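Local coordinates for protein D-alanyl transferase DltD (Enterococcus faecalis, PDB 6O93) that probably transfers D-alanine onto lipoteichoic acid in the cell wall of this Gram-positive bacterium, as a membrane-associated member of the SGNH hydrolase clan, at residues E272-A284 with V315-F328. Residues are numbered along the deposited sequence; the frame is centred on the assembly and turned at random.
Sequences EYGDFQAALEQLA and VARKLKYQLQEQGF
Two neighbouring helices on one face of the parallel sheet meet here through glutamines: Gln277 on one faces Gln322 on the other and Gln326 in the turn that follows it. Gln277 and Gln326 arrive from opposite directions and pair amide to amide, nearly coplanar: Gln277 NE2 gives to Gln326 OE1 (2.9 Å), Gln326 NE2 to Gln277 OE1 (3.0 Å), both on lone pairs. Gln326 NE2 also donates to Gln322 O (2.9 Å), and Asp379 N hydrogen-bonds OE1. With CG anti to the backbone N (chi1 -175°) and the chain extended, the side chain of Gln322 sits as a knob among Tyr273, Phe276, Gln277 and Leu280. Both its N-H groups are spent, on Gln277 OE1 (3.1 Å) and Tyr273 O (3.2 Å); OE1 is hydrogen-bonded outside the pair, where Trp387 is the partner of Gln322.

In this SGNH-type alpha/beta fold the helices flank strand 289-294 in sequence, running roughly parallel at 30°, and Phe276, Leu280 and Leu323 all pack on its Phe292. At one end Lys318 lies across a face of Tyr273, CE directly over the ring centre, 3.7 Å from the centroid, NZ adding a cation-pi contact while hydrogen-bonding to Trp387 O and Arg268 O. At the other, a Schellman motif, with Gly327 as C-prime, ends the second helix, and Leu280 CD2 sits over the Phe328 ring.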
# COMPACT_ATOMS: atom_id res chain seq x y z
N GLU A 272 -13.00 5.43 -0.63
CA GLU A 272 -11.72 4.81 -0.96
C GLU A 272 -11.71 4.30 -2.40
O GLU A 272 -10.64 4.21 -3.01
CB GLU A 272 -11.43 3.67 0.02
CG GLU A 272 -10.08 2.97 -0.19
CD GLU A 272 -8.90 3.85 0.18
OE1 GLU A 272 -9.10 4.87 0.87
OE2 GLU A 272 -7.77 3.51 -0.23
N TYR A 273 -12.87 3.95 -2.95
CA TYR A 273 -12.92 3.55 -4.35
C TYR A 273 -12.50 4.71 -5.25
O TYR A 273 -11.83 4.49 -6.27
CB TYR A 273 -14.33 3.07 -4.72
CG TYR A 273 -14.70 1.77 -4.06
CD1 TYR A 273 -14.16 0.57 -4.50
CD2 TYR A 273 -15.57 1.74 -2.98
CE1 TYR A 273 -14.49 -0.63 -3.89
CE2 TYR A 273 -15.90 0.55 -2.36
CZ TYR A 273 -15.36 -0.63 -2.82
OH TYR A 273 -15.68 -1.82 -2.22
N GLY A 274 -12.87 5.93 -4.89
CA GLY A 274 -12.38 7.09 -5.61
C GLY A 274 -10.91 7.36 -5.36
O GLY A 274 -10.16 7.67 -6.29
N ASP A 275 -10.48 7.25 -4.10
CA ASP A 275 -9.06 7.44 -3.80
C ASP A 275 -8.21 6.37 -4.47
O ASP A 275 -7.10 6.65 -4.92
CB ASP A 275 -8.85 7.42 -2.28
CG ASP A 275 -9.56 8.55 -1.58
OD1 ASP A 275 -10.10 9.44 -2.26
OD2 ASP A 275 -9.57 8.55 -0.33
N PHE A 276 -8.74 5.15 -4.55
CA PHE A 276 -8.05 4.08 -5.27
C PHE A 276 -7.92 4.43 -6.75
O PHE A 276 -6.89 4.17 -7.37
CB PHE A 276 -8.81 2.77 -5.08
CG PHE A 276 -8.18 1.60 -5.78
CD1 PHE A 276 -6.84 1.30 -5.60
CD2 PHE A 276 -8.94 0.78 -6.60
CE1 PHE A 276 -6.27 0.21 -6.23
CE2 PHE A 276 -8.37 -0.31 -7.23
CZ PHE A 276 -7.04 -0.59 -7.05
N GLN A 277 -8.97 5.02 -7.33
CA GLN A 277 -8.89 5.48 -8.71
C GLN A 277 -7.77 6.49 -8.90
O GLN A 277 -7.10 6.49 -9.93
CB GLN A 277 -10.23 6.08 -9.13
CG GLN A 277 -10.28 6.57 -10.57
CD GLN A 277 -10.08 5.45 -11.57
OE1 GLN A 277 -10.00 4.28 -11.20
NE2 GLN A 277 -10.00 5.80 -12.85
N ALA A 278 -7.55 7.35 -7.90
CA ALA A 278 -6.47 8.33 -8.00
C ALA A 278 -5.12 7.63 -8.14
O ALA A 278 -4.28 8.05 -8.94
CB ALA A 278 -6.48 9.25 -6.79
N ALA A 279 -4.90 6.57 -7.37
CA ALA A 279 -3.65 5.83 -7.48
C ALA A 279 -3.54 5.13 -8.82
O ALA A 279 -2.46 5.05 -9.41
CB ALA A 279 -3.54 4.82 -6.34
N LEU A 280 -4.66 4.62 -9.34
CA LEU A 280 -4.65 3.94 -10.63
C LEU A 280 -4.29 4.90 -11.76
O LEU A 280 -3.53 4.55 -12.67
CB LEU A 280 -6.00 3.28 -10.90
CG LEU A 280 -6.39 2.14 -9.96
CD1 LEU A 280 -7.81 1.68 -10.25
CD2 LEU A 280 -5.41 0.97 -10.10
N GLU A 281 -4.84 6.12 -11.73
CA GLU A 281 -4.53 7.09 -12.77
C GLU A 281 -3.05 7.46 -12.74
O GLU A 281 -2.42 7.60 -13.79
CB GLU A 281 -5.40 8.33 -12.62
CG GLU A 281 -5.03 9.46 -13.59
CD GLU A 281 -6.12 10.50 -13.76
OE1 GLU A 281 -7.26 10.27 -13.29
OE2 GLU A 281 -5.84 11.56 -14.36
N GLN A 282 -2.48 7.62 -11.54
CA GLN A 282 -1.05 7.94 -11.45
C GLN A 282 -0.20 6.82 -12.01
O GLN A 282 0.81 7.07 -12.68
CB GLN A 282 -0.67 8.23 -9.99
CG GLN A 282 -1.35 9.45 -9.40
CD GLN A 282 -0.98 10.74 -10.11
OE1 GLN A 282 0.17 10.93 -10.52
NE2 GLN A 282 -1.95 11.62 -10.28
N LEU A 283 -0.57 5.57 -11.73
CA LEU A 283 0.19 4.43 -12.24
C LEU A 283 0.08 4.34 -13.76
O LEU A 283 1.07 4.09 -14.45
CB LEU A 283 -0.30 3.14 -11.59
CG LEU A 283 -0.01 3.04 -10.09
CD1 LEU A 283 -0.93 2.03 -9.42
CD2 LEU A 283 1.45 2.67 -9.85
N ALA A 284 -1.12 4.54 -14.30
CA ALA A 284 -1.32 4.46 -15.75
C ALA A 284 -0.62 5.61 -16.47
O ALA A 284 -0.11 5.41 -17.59
CB ALA A 284 -2.81 4.46 -16.08
N VAL A 315 -16.87 -7.12 -2.42
CA VAL A 315 -15.83 -6.10 -2.49
C VAL A 315 -14.79 -6.47 -3.54
O VAL A 315 -14.39 -5.64 -4.37
CB VAL A 315 -15.19 -5.90 -1.10
CG1 VAL A 315 -14.02 -4.93 -1.18
CG2 VAL A 315 -16.23 -5.41 -0.11
N ALA A 316 -14.33 -7.72 -3.51
CA ALA A 316 -13.35 -8.17 -4.51
C ALA A 316 -13.90 -8.01 -5.92
O ALA A 316 -13.18 -7.58 -6.83
CB ALA A 316 -12.96 -9.62 -4.25
N ARG A 317 -15.18 -8.35 -6.12
CA ARG A 317 -15.77 -8.20 -7.45
C ARG A 317 -15.76 -6.75 -7.89
O ARG A 317 -15.52 -6.45 -9.07
CB ARG A 317 -17.19 -8.76 -7.46
CG ARG A 317 -17.84 -8.77 -8.84
CD ARG A 317 -19.33 -9.03 -8.76
NE ARG A 317 -19.63 -10.40 -8.35
CZ ARG A 317 -20.86 -10.87 -8.16
NH1 ARG A 317 -21.04 -12.13 -7.78
NH2 ARG A 317 -21.92 -10.08 -8.34
N LYS A 318 -16.03 -5.82 -6.97
CA LYS A 318 -16.05 -4.41 -7.32
C LYS A 318 -14.65 -3.92 -7.67
O LYS A 318 -14.47 -3.19 -8.66
CB LYS A 318 -16.63 -3.59 -6.17
CG LYS A 318 -16.86 -2.13 -6.50
CD LYS A 318 -17.71 -1.45 -5.44
CE LYS A 318 -17.91 0.02 -5.74
NZ LYS A 318 -18.79 0.67 -4.74
N LEU A 319 -13.66 -4.30 -6.87
CA LEU A 319 -12.29 -3.88 -7.14
C LEU A 319 -11.78 -4.46 -8.45
O LEU A 319 -11.18 -3.75 -9.26
CB LEU A 319 -11.39 -4.31 -5.98
CG LEU A 319 -11.69 -3.64 -4.64
CD1 LEU A 319 -10.91 -4.31 -3.52
CD2 LEU A 319 -11.37 -2.15 -4.69
N LYS A 320 -12.02 -5.76 -8.68
CA LYS A 320 -11.52 -6.38 -9.90
C LYS A 320 -12.21 -5.82 -11.13
O LYS A 320 -11.62 -5.80 -12.21
CB LYS A 320 -11.68 -7.90 -9.82
CG LYS A 320 -10.76 -8.55 -8.80
CD LYS A 320 -10.65 -10.06 -8.99
CE LYS A 320 -11.97 -10.75 -8.72
NZ LYS A 320 -11.83 -12.23 -8.80
N TYR A 321 -13.46 -5.36 -11.00
CA TYR A 321 -14.10 -4.68 -12.12
C TYR A 321 -13.41 -3.36 -12.42
O TYR A 321 -13.07 -3.07 -13.58
CB TYR A 321 -15.59 -4.45 -11.83
CG TYR A 321 -16.31 -3.82 -13.00
CD1 TYR A 321 -16.79 -4.60 -14.04
CD2 TYR A 321 -16.51 -2.45 -13.06
CE1 TYR A 321 -17.45 -4.03 -15.12
CE2 TYR A 321 -17.17 -1.87 -14.13
CZ TYR A 321 -17.64 -2.66 -15.16
OH TYR A 321 -18.30 -2.10 -16.22
N GLN A 322 -13.19 -2.55 -11.39
CA GLN A 322 -12.51 -1.27 -11.58
C GLN A 322 -11.13 -1.46 -12.19
O GLN A 322 -10.69 -0.65 -13.02
CB GLN A 322 -12.42 -0.54 -10.24
CG GLN A 322 -11.86 0.87 -10.31
CD GLN A 322 -12.02 1.62 -8.99
OE1 GLN A 322 -12.69 1.14 -8.07
NE2 GLN A 322 -11.41 2.80 -8.90
N LEU A 323 -10.43 -2.52 -11.80
CA LEU A 323 -9.12 -2.81 -12.37
C LEU A 323 -9.25 -3.31 -13.80
O LEU A 323 -8.76 -2.67 -14.74
CB LEU A 323 -8.39 -3.84 -11.50
CG LEU A 323 -7.95 -3.34 -10.12
CD1 LEU A 323 -7.49 -4.50 -9.26
CD2 LEU A 323 -6.85 -2.30 -10.26
N GLN A 324 -9.91 -4.46 -13.99
CA GLN A 324 -9.97 -5.09 -15.31
C GLN A 324 -10.60 -4.16 -16.34
O GLN A 324 -10.17 -4.11 -17.49
CB GLN A 324 -10.75 -6.40 -15.22
CG GLN A 324 -10.04 -7.50 -14.46
CD GLN A 324 -9.03 -8.23 -15.32
OE1 GLN A 324 -8.89 -7.96 -16.52
NE2 GLN A 324 -8.31 -9.18 -14.72
N GLU A 325 -11.64 -3.42 -15.94
CA GLU A 325 -12.32 -2.53 -16.87
C GLU A 325 -11.39 -1.49 -17.47
O GLU A 325 -11.66 -0.99 -18.57
CB GLU A 325 -13.49 -1.84 -16.15
CG GLU A 325 -14.22 -0.79 -16.95
CD GLU A 325 -14.93 -1.35 -18.17
OE1 GLU A 325 -14.92 -2.58 -18.36
OE2 GLU A 325 -15.50 -0.54 -18.93
N GLN A 326 -10.29 -1.17 -16.80
CA GLN A 326 -9.39 -0.10 -17.23
C GLN A 326 -8.04 -0.62 -17.72
O GLN A 326 -7.15 0.19 -17.99
CB GLN A 326 -9.19 0.91 -16.10
CG GLN A 326 -10.48 1.58 -15.66
CD GLN A 326 -10.26 2.64 -14.60
OE1 GLN A 326 -10.09 3.83 -14.91
NE2 GLN A 326 -10.26 2.22 -13.34
N GLY A 327 -7.88 -1.93 -17.85
CA GLY A 327 -6.67 -2.50 -18.40
C GLY A 327 -5.69 -3.06 -17.38
O GLY A 327 -4.60 -3.49 -17.77
N PHE A 328 -6.04 -3.05 -16.10
CA PHE A 328 -5.20 -3.66 -15.06
C PHE A 328 -5.61 -5.12 -14.95
O PHE A 328 -6.63 -5.45 -14.34
CB PHE A 328 -5.36 -2.93 -13.73
CG PHE A 328 -4.93 -1.49 -13.77
CD1 PHE A 328 -3.59 -1.15 -13.61
CD2 PHE A 328 -5.85 -0.48 -13.97
CE1 PHE A 328 -3.19 0.17 -13.64
CE2 PHE A 328 -5.46 0.85 -14.00
CZ PHE A 328 -4.13 1.17 -13.83